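Local coordinates for protein P43 (Trichuris muris, PDB 6QIX) that tethers to matrix and inhibits interleukin-13 function as the major secreted protein of a whipworm parasite, at residues 25-31 with 80-86; 88-93 with 140-145; 93-97 with 146-150. All coordinates share one frame. Residue numbers count along the deposited sequence, not the author numbering.

Contact 1 of 3, residues 25-31 with 80-86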
loop_
_atom_site.group_PDB
_atom_site.type_symbol
_atom_site.label_atom_id
_atom_site.label_comp_id
_atom_site.label_asym_id
_atom_site.label_seq_id
_atom_site.Cartn_x
_atom_site.Cartn_y
_atom_site.Cartn_z
ATOM N N PHE A 25 18.775 15.834 -14.795
ATOM C CA PHE A 25 19.413 14.555 -14.516
ATOM C C PHE A 25 20.564 14.307 -15.488
ATOM O O PHE A 25 20.624 14.882 -16.579
ATOM C CB PHE A 25 18.389 13.419 -14.610
ATOM C CG PHE A 25 17.352 13.449 -13.506
ATOM C CD1 PHE A 25 17.599 12.832 -12.292
ATOM C CD2 PHE A 25 16.135 14.103 -13.690
ATOM C CE1 PHE A 25 16.663 12.885 -11.285
ATOM C CE2 PHE A 25 15.188 14.122 -12.701
ATOM C CZ PHE A 25 15.456 13.539 -11.492
ATOM N N GLY A 26 21.504 13.452 -15.056
ATOM C CA GLY A 26 22.620 12.995 -15.864
ATOM C C GLY A 26 22.261 11.943 -16.885
ATOM O O GLY A 26 23.094 11.476 -17.665
ATOM N N ASP A 27 21.005 11.548 -16.883
ATOM C CA ASP A 27 20.467 10.595 -17.836
ATOM C C ASP A 27 21.251 9.292 -17.999
ATOM O O ASP A 27 22.193 8.985 -17.261
ATOM C CB ASP A 27 20.290 11.283 -19.193
ATOM C CG ASP A 27 19.380 12.495 -19.113
ATOM O OD1 ASP A 27 19.630 13.365 -18.252
ATOM O OD2 ASP A 27 18.411 12.567 -19.905
ATOM N N TRP A 28 20.850 8.535 -18.999
ATOM C CA TRP A 28 20.428 7.172 -18.747
ATOM C C TRP A 28 21.574 6.182 -18.627
ATOM O O TRP A 28 22.438 6.101 -19.499
ATOM C CB TRP A 28 19.463 6.764 -19.851
ATOM C CG TRP A 28 18.254 7.653 -19.929
ATOM C CD1 TRP A 28 17.986 8.577 -20.888
ATOM C CD2 TRP A 28 17.146 7.696 -19.007
ATOM N NE1 TRP A 28 16.781 9.187 -20.632
ATOM C CE2 TRP A 28 16.242 8.659 -19.489
ATOM C CE3 TRP A 28 16.829 7.001 -17.835
ATOM C CZ2 TRP A 28 15.046 8.958 -18.834
ATOM C CZ3 TRP A 28 15.635 7.298 -17.181
ATOM C CH2 TRP A 28 14.760 8.267 -17.684
ATOM N N LYS A 29 21.573 5.436 -17.524
ATOM C CA LYS A 29 22.325 4.198 -17.418
ATOM C C LYS A 29 21.627 3.155 -18.281
ATOM O O LYS A 29 20.504 3.376 -18.748
ATOM C CB LYS A 29 22.404 3.761 -15.954
ATOM C CG LYS A 29 22.743 4.912 -15.005
ATOM C CD LYS A 29 23.530 4.423 -13.801
ATOM C CE LYS A 29 24.120 5.584 -12.978
ATOM N NZ LYS A 29 23.662 6.922 -13.448
ATOM N N PRO A 30 22.256 2.006 -18.517
ATOM C CA PRO A 30 21.671 1.048 -19.463
ATOM C C PRO A 30 20.381 0.430 -18.942
ATOM O O PRO A 30 20.163 0.276 -17.733
ATOM C CB PRO A 30 22.769 -0.013 -19.653
ATOM C CG PRO A 30 23.732 0.164 -18.501
ATOM C CD PRO A 30 23.605 1.611 -18.053
ATOM N N TRP A 31 19.511 0.101 -19.897
ATOM C CA TRP A 31 18.316 -0.675 -19.615
ATOM C C TRP A 31 18.681 -2.024 -19.010
ATOM O O TRP A 31 19.620 -2.689 -19.461
ATOM C CB TRP A 31 17.541 -0.932 -20.903
ATOM C CG TRP A 31 16.752 0.206 -21.464
ATOM C CD1 TRP A 31 17.093 0.997 -22.526
ATOM C CD2 TRP A 31 15.453 0.633 -21.045
ATOM N NE1 TRP A 31 16.092 1.908 -22.779
ATOM C CE2 TRP A 31 15.077 1.707 -21.881
ATOM C CE3 TRP A 31 14.577 0.224 -20.029
ATOM C CZ2 TRP A 31 13.855 2.370 -21.743
ATOM C CZ3 TRP A 31 13.370 0.875 -19.896
ATOM C CH2 TRP A 31 13.023 1.950 -20.739
ATOM N N LYS A 80 11.434 -4.029 -18.343
ATOM C CA LYS A 80 12.770 -3.460 -18.260
ATOM C C LYS A 80 12.690 -2.094 -17.607
ATOM O O LYS A 80 11.666 -1.419 -17.692
ATOM C CB LYS A 80 13.390 -3.291 -19.636
ATOM C CG LYS A 80 13.360 -4.506 -20.468
ATOM C CD LYS A 80 14.117 -4.219 -21.776
ATOM C CE LYS A 80 14.153 -5.416 -22.684
ATOM N NZ LYS A 80 14.903 -5.089 -23.907
ATOM N N PHE A 81 13.808 -1.676 -16.997
ATOM C CA PHE A 81 13.927 -0.415 -16.269
ATOM C C PHE A 81 15.252 0.256 -16.617
ATOM O O PHE A 81 16.259 -0.401 -16.884
ATOM C CB PHE A 81 13.806 -0.696 -14.752
ATOM C CG PHE A 81 14.019 0.491 -13.846
ATOM C CD1 PHE A 81 12.974 1.373 -13.572
ATOM C CD2 PHE A 81 15.228 0.664 -13.191
ATOM C CE1 PHE A 81 13.151 2.430 -12.693
ATOM C CE2 PHE A 81 15.408 1.733 -12.311
ATOM C CZ PHE A 81 14.374 2.608 -12.071
ATOM N N ARG A 82 15.248 1.584 -16.585
ATOM C CA ARG A 82 16.492 2.338 -16.650
ATOM C C ARG A 82 16.345 3.569 -15.779
ATOM O O ARG A 82 15.235 4.010 -15.485
ATOM C CB ARG A 82 16.875 2.719 -18.087
ATOM C CG ARG A 82 15.997 3.741 -18.761
ATOM C CD ARG A 82 16.609 4.107 -20.133
ATOM N NE ARG A 82 15.780 5.050 -20.870
ATOM C CZ ARG A 82 16.148 5.653 -21.995
ATOM N NH1 ARG A 82 17.350 5.404 -22.527
ATOM N NH2 ARG A 82 15.310 6.497 -22.594
ATOM N N CYS A 83 17.489 4.122 -15.379
ATOM C CA CYS A 83 17.547 5.106 -14.312
ATOM C C CYS A 83 18.513 6.223 -14.681
ATOM O O CYS A 83 19.464 6.029 -15.448
ATOM C CB CYS A 83 17.980 4.436 -12.989
ATOM S SG CYS A 83 17.879 5.436 -11.478
ATOM N N ARG A 84 18.257 7.400 -14.123
ATOM C CA ARG A 84 19.195 8.503 -14.231
ATOM C C ARG A 84 19.249 9.212 -12.887
ATOM O O ARG A 84 18.349 9.076 -12.063
ATOM C CB ARG A 84 18.811 9.472 -15.336
ATOM C CG ARG A 84 17.449 10.098 -15.193
ATOM C CD ARG A 84 17.117 10.828 -16.501
ATOM N NE ARG A 84 15.788 11.439 -16.468
ATOM C CZ ARG A 84 15.276 12.180 -17.444
ATOM N NH1 ARG A 84 15.977 12.387 -18.539
ATOM N NH2 ARG A 84 14.066 12.708 -17.330
ATOM N N ARG A 85 20.321 9.975 -12.675
ATOM C CA ARG A 85 20.672 10.441 -11.344
ATOM C C ARG A 85 21.043 11.912 -11.365
ATOM O O ARG A 85 21.523 12.435 -12.376
ATOM C CB ARG A 85 21.846 9.627 -10.791
ATOM C CG ARG A 85 22.065 9.725 -9.291
ATOM C CD ARG A 85 22.740 8.444 -8.795
ATOM N NE ARG A 85 23.219 8.531 -7.415
ATOM C CZ ARG A 85 23.725 7.499 -6.741
ATOM N NH1 ARG A 85 23.819 6.309 -7.330
ATOM N NH2 ARG A 85 24.133 7.647 -5.482
ATOM N N ARG A 86 20.811 12.567 -10.231
ATOM C CA ARG A 86 21.328 13.906 -9.979
ATOM C C ARG A 86 21.564 14.043 -8.485
ATOM O O ARG A 86 21.098 13.214 -7.696
ATOM C CB ARG A 86 20.359 14.986 -10.467
ATOM C CG ARG A 86 19.148 15.185 -9.559
ATOM C CD ARG A 86 18.176 16.211 -10.155
ATOM N NE ARG A 86 16.843 16.092 -9.587
ATOM C CZ ARG A 86 15.766 16.682 -10.088
ATOM N NH1 ARG A 86 15.878 17.435 -11.169
ATOM N NH2 ARG A 86 14.582 16.503 -9.506
HETATM O O HOH W 1 22.626 9.517 -14.643
HETATM O O HOH W 2 19.911 3.668 -21.501
HETATM O O HOH W 3 19.509 2.199 -15.658
#

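Contact 2 of 3, residues 88-93 with 140-145. With ACT (acetate ion), chain D; ACT (acetate ion), chain G.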
loop_
_atom_site.group_PDB
_atom_site.type_symbol
_atom_site.label_atom_id
_atom_site.label_comp_id
_atom_site.label_asym_id
_atom_site.label_seq_id
_atom_site.Cartn_x
_atom_site.Cartn_y
_atom_site.Cartn_z
ATOM N N ASN A 88 21.112 14.877 -4.657
ATOM C CA ASN A 88 19.935 14.990 -3.794
ATOM C C ASN A 88 19.957 16.366 -3.126
ATOM O O ASN A 88 20.707 16.603 -2.179
ATOM C CB ASN A 88 19.905 13.871 -2.756
ATOM C CG ASN A 88 18.642 13.902 -1.901
ATOM O OD1 ASN A 88 17.795 14.791 -2.050
ATOM N ND2 ASN A 88 18.501 12.918 -1.015
ATOM N N THR A 89 19.139 17.276 -3.634
ATOM C CA THR A 89 19.012 18.623 -3.110
ATOM C C THR A 89 17.614 18.787 -2.536
ATOM O O THR A 89 16.675 18.097 -2.950
ATOM C CB THR A 89 19.260 19.657 -4.209
ATOM O OG1 THR A 89 20.442 19.297 -4.937
ATOM C CG2 THR A 89 19.424 21.036 -3.606
ATOM N N GLU A 90 17.483 19.692 -1.564
ATOM C CA GLU A 90 16.159 20.015 -1.037
ATOM C C GLU A 90 15.228 20.387 -2.186
ATOM O O GLU A 90 15.504 21.315 -2.955
ATOM C CB GLU A 90 16.234 21.160 -0.018
ATOM C CG GLU A 90 14.860 21.699 0.423
ATOM C CD GLU A 90 14.025 20.682 1.201
ATOM O OE1 GLU A 90 12.791 20.637 0.984
ATOM O OE2 GLU A 90 14.597 19.930 2.026
ATOM N N GLY A 91 14.142 19.624 -2.321
ATOM C CA GLY A 91 13.207 19.802 -3.405
ATOM C C GLY A 91 13.576 19.088 -4.677
ATOM O O GLY A 91 12.781 19.101 -5.623
ATOM N N CYS A 92 14.759 18.478 -4.745
ATOM C CA CYS A 92 15.233 17.821 -5.964
ATOM C C CYS A 92 15.511 16.349 -5.670
ATOM O O CYS A 92 16.581 15.991 -5.164
ATOM C CB CYS A 92 16.481 18.520 -6.512
ATOM S SG CYS A 92 16.368 20.291 -6.543
ATOM N N TYR A 93 14.535 15.510 -5.996
ATOM C CA TYR A 93 14.670 14.075 -5.822
ATOM C C TYR A 93 15.822 13.565 -6.686
ATOM O O TYR A 93 15.951 13.969 -7.843
ATOM C CB TYR A 93 13.356 13.397 -6.226
ATOM C CG TYR A 93 13.262 11.947 -5.911
ATOM C CD1 TYR A 93 13.116 11.517 -4.604
ATOM C CD2 TYR A 93 13.317 10.988 -6.928
ATOM C CE1 TYR A 93 13.034 10.175 -4.310
ATOM C CE2 TYR A 93 13.222 9.645 -6.637
ATOM C CZ TYR A 93 13.076 9.243 -5.333
ATOM O OH TYR A 93 12.998 7.907 -5.039
ATOM N N TYR A 140 9.105 16.235 -1.318
ATOM C CA TYR A 140 9.768 15.911 -2.586
ATOM C C TYR A 140 10.258 14.455 -2.615
ATOM O O TYR A 140 10.303 13.836 -3.697
ATOM C CB TYR A 140 10.907 16.919 -2.858
ATOM C CG TYR A 140 12.210 16.644 -2.147
ATOM C CD1 TYR A 140 13.212 15.923 -2.773
ATOM C CD2 TYR A 140 12.444 17.110 -0.848
ATOM C CE1 TYR A 140 14.405 15.663 -2.138
ATOM C CE2 TYR A 140 13.638 16.847 -0.201
ATOM C CZ TYR A 140 14.622 16.131 -0.863
ATOM O OH TYR A 140 15.834 15.856 -0.256
ATOM N N VAL A 141 10.585 13.886 -1.445
ATOM C CA VAL A 141 10.963 12.476 -1.339
ATOM C C VAL A 141 9.753 11.580 -1.577
ATOM O O VAL A 141 9.787 10.607 -2.365
ATOM C CB VAL A 141 11.578 12.222 0.048
ATOM C CG1 VAL A 141 11.850 10.752 0.258
ATOM C CG2 VAL A 141 12.873 13.047 0.203
ATOM N N ARG A 142 8.655 11.898 -0.896
ATOM C CA ARG A 142 7.427 11.137 -1.071
ATOM C C ARG A 142 7.026 11.113 -2.533
ATOM O O ARG A 142 6.681 10.048 -3.071
ATOM C CB ARG A 142 6.330 11.740 -0.196
ATOM C CG ARG A 142 5.052 11.036 -0.252
ATOM C CD ARG A 142 4.024 11.640 0.733
ATOM N NE ARG A 142 2.832 10.853 0.495
ATOM C CZ ARG A 142 1.972 10.497 1.418
ATOM N NH1 ARG A 142 2.176 10.901 2.692
ATOM N NH2 ARG A 142 0.918 9.759 1.050
ATOM N N LEU A 143 7.119 12.260 -3.213
ATOM C CA LEU A 143 6.662 12.318 -4.589
ATOM C C LEU A 143 7.613 11.577 -5.514
ATOM O O LEU A 143 7.159 10.947 -6.478
ATOM C CB LEU A 143 6.505 13.767 -5.053
ATOM C CG LEU A 143 5.448 14.539 -4.251
ATOM C CD1 LEU A 143 5.366 15.984 -4.726
ATOM C CD2 LEU A 143 4.085 13.876 -4.330
ATOM N N GLY A 144 8.917 11.615 -5.221
ATOM C CA GLY A 144 9.875 10.895 -6.041
ATOM C C GLY A 144 9.694 9.389 -5.955
ATOM O O GLY A 144 9.717 8.685 -6.981
ATOM N N TYR A 145 9.506 8.862 -4.731
ATOM C CA TYR A 145 9.258 7.421 -4.613
ATOM C C TYR A 145 7.902 7.036 -5.193
ATOM O O TYR A 145 7.741 5.920 -5.726
ATOM C CB TYR A 145 9.341 6.982 -3.151
ATOM C CG TYR A 145 10.737 6.730 -2.675
ATOM C CD1 TYR A 145 11.383 5.541 -2.968
ATOM C CD2 TYR A 145 11.415 7.670 -1.899
ATOM C CE1 TYR A 145 12.675 5.298 -2.532
ATOM C CE2 TYR A 145 12.729 7.426 -1.460
ATOM C CZ TYR A 145 13.341 6.241 -1.778
ATOM O OH TYR A 145 14.627 5.999 -1.317
HETATM C C ACT D . 16.176 2.591 -2.115
HETATM O O ACT D . 16.500 1.510 -1.592
HETATM O OXT ACT D . 15.575 3.566 -1.596
HETATM C CH3 ACT D . 16.523 2.700 -3.615
HETATM C C ACT G . 16.191 10.340 0.284
HETATM O O ACT G . 16.598 11.531 0.402
HETATM O OXT ACT G . 15.897 9.513 1.184
HETATM C CH3 ACT G . 15.982 9.812 -1.149
#

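Contact 3 of 3, residues 93-97 with 146-150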
loop_
_atom_site.group_PDB
_atom_site.type_symbol
_atom_site.label_atom_id
_atom_site.label_comp_id
_atom_site.label_asym_id
_atom_site.label_seq_id
_atom_site.Cartn_x
_atom_site.Cartn_y
_atom_site.Cartn_z
ATOM N N TYR A 93 14.535 15.510 -5.996
ATOM C CA TYR A 93 14.670 14.075 -5.822
ATOM C C TYR A 93 15.822 13.565 -6.686
ATOM O O TYR A 93 15.951 13.969 -7.843
ATOM C CB TYR A 93 13.356 13.397 -6.226
ATOM C CG TYR A 93 13.262 11.947 -5.911
ATOM C CD1 TYR A 93 13.116 11.517 -4.604
ATOM C CD2 TYR A 93 13.317 10.988 -6.928
ATOM C CE1 TYR A 93 13.034 10.175 -4.310
ATOM C CE2 TYR A 93 13.222 9.645 -6.637
ATOM C CZ TYR A 93 13.076 9.243 -5.333
ATOM O OH TYR A 93 12.998 7.907 -5.039
ATOM N N PRO A 94 16.669 12.678 -6.163
ATOM C CA PRO A 94 17.911 12.351 -6.881
ATOM C C PRO A 94 17.767 11.392 -8.052
ATOM O O PRO A 94 18.689 11.328 -8.877
ATOM C CB PRO A 94 18.797 11.723 -5.791
ATOM C CG PRO A 94 17.836 11.182 -4.785
ATOM C CD PRO A 94 16.658 12.129 -4.794
ATOM N N LEU A 95 16.664 10.662 -8.172
ATOM C CA LEU A 95 16.564 9.591 -9.148
ATOM C C LEU A 95 15.392 9.803 -10.099
ATOM O O LEU A 95 14.399 10.466 -9.779
ATOM C CB LEU A 95 16.404 8.225 -8.453
ATOM C CG LEU A 95 17.528 7.872 -7.480
ATOM C CD1 LEU A 95 17.239 6.504 -6.850
ATOM C CD2 LEU A 95 18.898 7.896 -8.184
ATOM N N ASP A 96 15.489 9.159 -11.260
ATOM C CA ASP A 96 14.416 9.212 -12.245
ATOM C C ASP A 96 14.446 7.950 -13.101
ATOM O O ASP A 96 15.506 7.560 -13.610
ATOM C CB ASP A 96 14.543 10.469 -13.120
ATOM C CG ASP A 96 13.315 10.696 -13.970
ATOM O OD1 ASP A 96 12.211 10.742 -13.394
ATOM O OD2 ASP A 96 13.446 10.779 -15.215
ATOM N N GLY A 97 13.280 7.315 -13.247
ATOM C CA GLY A 97 13.202 6.031 -13.917
ATOM C C GLY A 97 12.310 5.972 -15.145
ATOM O O GLY A 97 11.454 6.835 -15.363
ATOM N N ARG A 146 6.901 7.919 -5.078
ATOM C CA ARG A 146 5.604 7.592 -5.653
ATOM C C ARG A 146 5.732 7.378 -7.155
ATOM O O ARG A 146 5.174 6.418 -7.707
ATOM C CB ARG A 146 4.576 8.677 -5.352
ATOM C CG ARG A 146 3.175 8.286 -5.827
ATOM C CD ARG A 146 2.096 9.199 -5.278
ATOM N NE ARG A 146 1.846 10.331 -6.170
ATOM C CZ ARG A 146 1.582 11.571 -5.769
ATOM N NH1 ARG A 146 1.530 11.877 -4.468
ATOM N NH2 ARG A 146 1.369 12.519 -6.677
ATOM N N LYS A 147 6.494 8.245 -7.825
ATOM C CA LYS A 147 6.679 8.094 -9.257
ATOM C C LYS A 147 7.312 6.741 -9.572
ATOM O O LYS A 147 6.920 6.071 -10.538
ATOM C CB LYS A 147 7.517 9.255 -9.787
ATOM C CG LYS A 147 7.644 9.300 -11.296
ATOM C CD LYS A 147 8.457 10.524 -11.773
ATOM C CE LYS A 147 8.580 10.498 -13.303
ATOM N NZ LYS A 147 9.640 9.563 -13.826
ATOM N N MET A 148 8.259 6.298 -8.748
ATOM C CA MET A 148 8.862 4.984 -8.976
ATOM C C MET A 148 7.822 3.873 -8.831
ATOM O O MET A 148 7.678 3.024 -9.723
ATOM C CB MET A 148 10.023 4.759 -8.003
ATOM C CG MET A 148 11.238 5.638 -8.290
ATOM S SD MET A 148 12.093 5.125 -9.817
ATOM C CE MET A 148 13.510 6.236 -9.749
ATOM N N PHE A 149 7.074 3.881 -7.720
ATOM C CA PHE A 149 6.106 2.814 -7.458
ATOM C C PHE A 149 5.054 2.761 -8.557
ATOM O O PHE A 149 4.660 1.676 -9.008
ATOM C CB PHE A 149 5.430 3.019 -6.101
ATOM C CG PHE A 149 6.217 2.521 -4.934
ATOM C CD1 PHE A 149 6.314 1.176 -4.675
ATOM C CD2 PHE A 149 6.814 3.414 -4.059
ATOM C CE1 PHE A 149 7.022 0.725 -3.573
ATOM C CE2 PHE A 149 7.521 2.974 -2.945
ATOM C CZ PHE A 149 7.641 1.631 -2.714
ATOM N N GLU A 150 4.595 3.926 -9.020
ATOM C CA GLU A 150 3.523 3.931 -9.998
ATOM C C GLU A 150 3.977 3.412 -11.354
ATOM O O GLU A 150 3.117 3.062 -12.171
ATOM C CB GLU A 150 2.940 5.332 -10.163
ATOM C CG GLU A 150 2.045 5.786 -8.964
ATOM C CD GLU A 150 0.827 4.884 -8.802
ATOM O OE1 GLU A 150 -0.190 5.134 -9.508
ATOM O OE2 GLU A 150 0.901 3.907 -8.001
HETATM O O HOH W 4 11.387 9.588 -16.565
HETATM O O HOH W 5 10.978 7.658 -11.831
HETATM O O HOH W 6 8.476 6.453 -14.594
#

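Contact 1 of 3, residues 25-31 with 80-86
Interdigitated aromatic and arginine side chains dominate this contact between the extended, irregular segment 25-31 and segment 80-86, mostly strand, which run roughly antiparallel. Arg82 and Arg84 of the strand, and Arg86 just past its end, point toward the other segment. The Arg82 guanidinium lies flat on Trp28 (cation-pi, Arg82 CZ to the centroid of the Trp28 five-membered ring 3.5 Å), with Trp31 over its other face. Arg84 CD packs on the opposite face of Trp28, 3.6 Å from the centroid of its six-membered ring, and Arg86 stacks on Phe25, centres 4.0 Å apart. Backbone hydrogen bonds are sparse: Gly26 N to Arg85 O (2.9 Å) and Lys29 N to Cys83 O (3.0 Å). Waters bridge Asp27 O to Arg85 N and Pro30 O to Cys83 N. Asp27 OD2 to Arg84 NH1, 2.8 Å, is a salt bridge with weak hydrogen-bond geometry. Arg82 and Arg84 also pair with Glu98 and Asp96 of strand 95-101, and Arg86 bonds Pro23 O. Tryptophans of a rippled, irregular first strand interleaved with arginines of the second are characteristic of thrombospondin type 1 repeats, and the contact is consistent with that fold: stacked, charge-compensated side chains hold the segments together more than backbone pairing does.

Contact 2 of 3, residues 88-93 with 140-145
This is a surface contact in which the beta-hairpin connection between strands 79-85 and 95-101 packs on helix 139-151 through tyrosines. The connection contains a type II beta turn from Thr89 to Cys92, closed by backbone hydrogen bonds in both directions between those two residues. Gly91 takes the third position with positive phi, and its CA sits 3.9 Å from the centroid of the Tyr140 ring in a CH-pi contact. The Tyr140 ring thus lies against the turn backbone, while its hydroxyl donates to Asn88. Cys92 ties the turn to Cys22 by a disulfide. One helical turn on, Gly144 receives the Tyr93 ring: Gly144 CA is 3.3 Å from the ring centroid, almost on the normal, and any CB there would clash. Beyond it the edge of Tyr93 meets the face of Tyr145, whose ring also stacks with Phe132. Two acetates, probably from the crystallisation liquor, bind Asn88 ND2 and Tyr145 OH. Across the contact, the hydrogen bond from Tyr140 OH to Asn88 OD1 measures 2.9 Å.

Contact 3 of 3, residues 93-97 with 146-150
Tyr93 enters ahead of the strand and barely reaches this part of the helix: its OH lies 4.3 Å from Met148 CG, since the ring is mainly engaged with the preceding helical turn. Next in the contact comes Leu95, whose CB meets the methyl end of Met148, CE, at 3.7 Å. The m, m, t conformation of Met148 carries that methyl across to the strand, where it also packs on backbone, 3.8 Å from Asp96 N and 3.7 Å from Gly97 N. Although the CA-to-CB bond of Asp96 points away from the helix, its carboxylate reaches Lys147: NZ donates to Asp96 OD1 at 2.9 Å in a salt bridge. The other oxygen, OD2, pairs with Arg84, so Asp96 is shared between two cations. Gly97 ends the segment with its CA 6.7 Å from that of Met148, and a side chain here would be tight against the sulphur. One water connects Gly97 N to Lys147 NZ, while another is held by Asp96 OD2 and Gly97 O and only weakly by Lys147 NZ. The short axes of strand 95-97 and helix 146-150 run nearly parallel, 20° apart and 8.7 Å at closest approach. Helix 139-151 thus lies alongside the two-stranded sheet, with Met148 also touching Phe81 of strand 79-85 and Phe149 packing on helix 126-129.

Overall arrangement
All three contacts are surface contacts, and none lies in the core of the chain. Contact 1 adds an irregular segment to strand 79-85; contact 3 sets helix 139-151 beside the partner strand 95-101; contact 2 places the connection between those strands on the same helix, Tyr93 being common to contacts 2 and 3. The chemistry shifts accordingly: arginine-aromatic layers in contact 1, tyrosines against glycine backbone in contact 2, and one methionine with a hydrated ion pair in contact 3. Asp96 joins contacts 1 and 3 through its salt bridge to Arg84 (Arg84 NE to Asp96 OD2 2.7 Å), while Arg86 NE to Tyr93 O (2.9 Å), a probable hydrogen bond, links contacts 1 and 2.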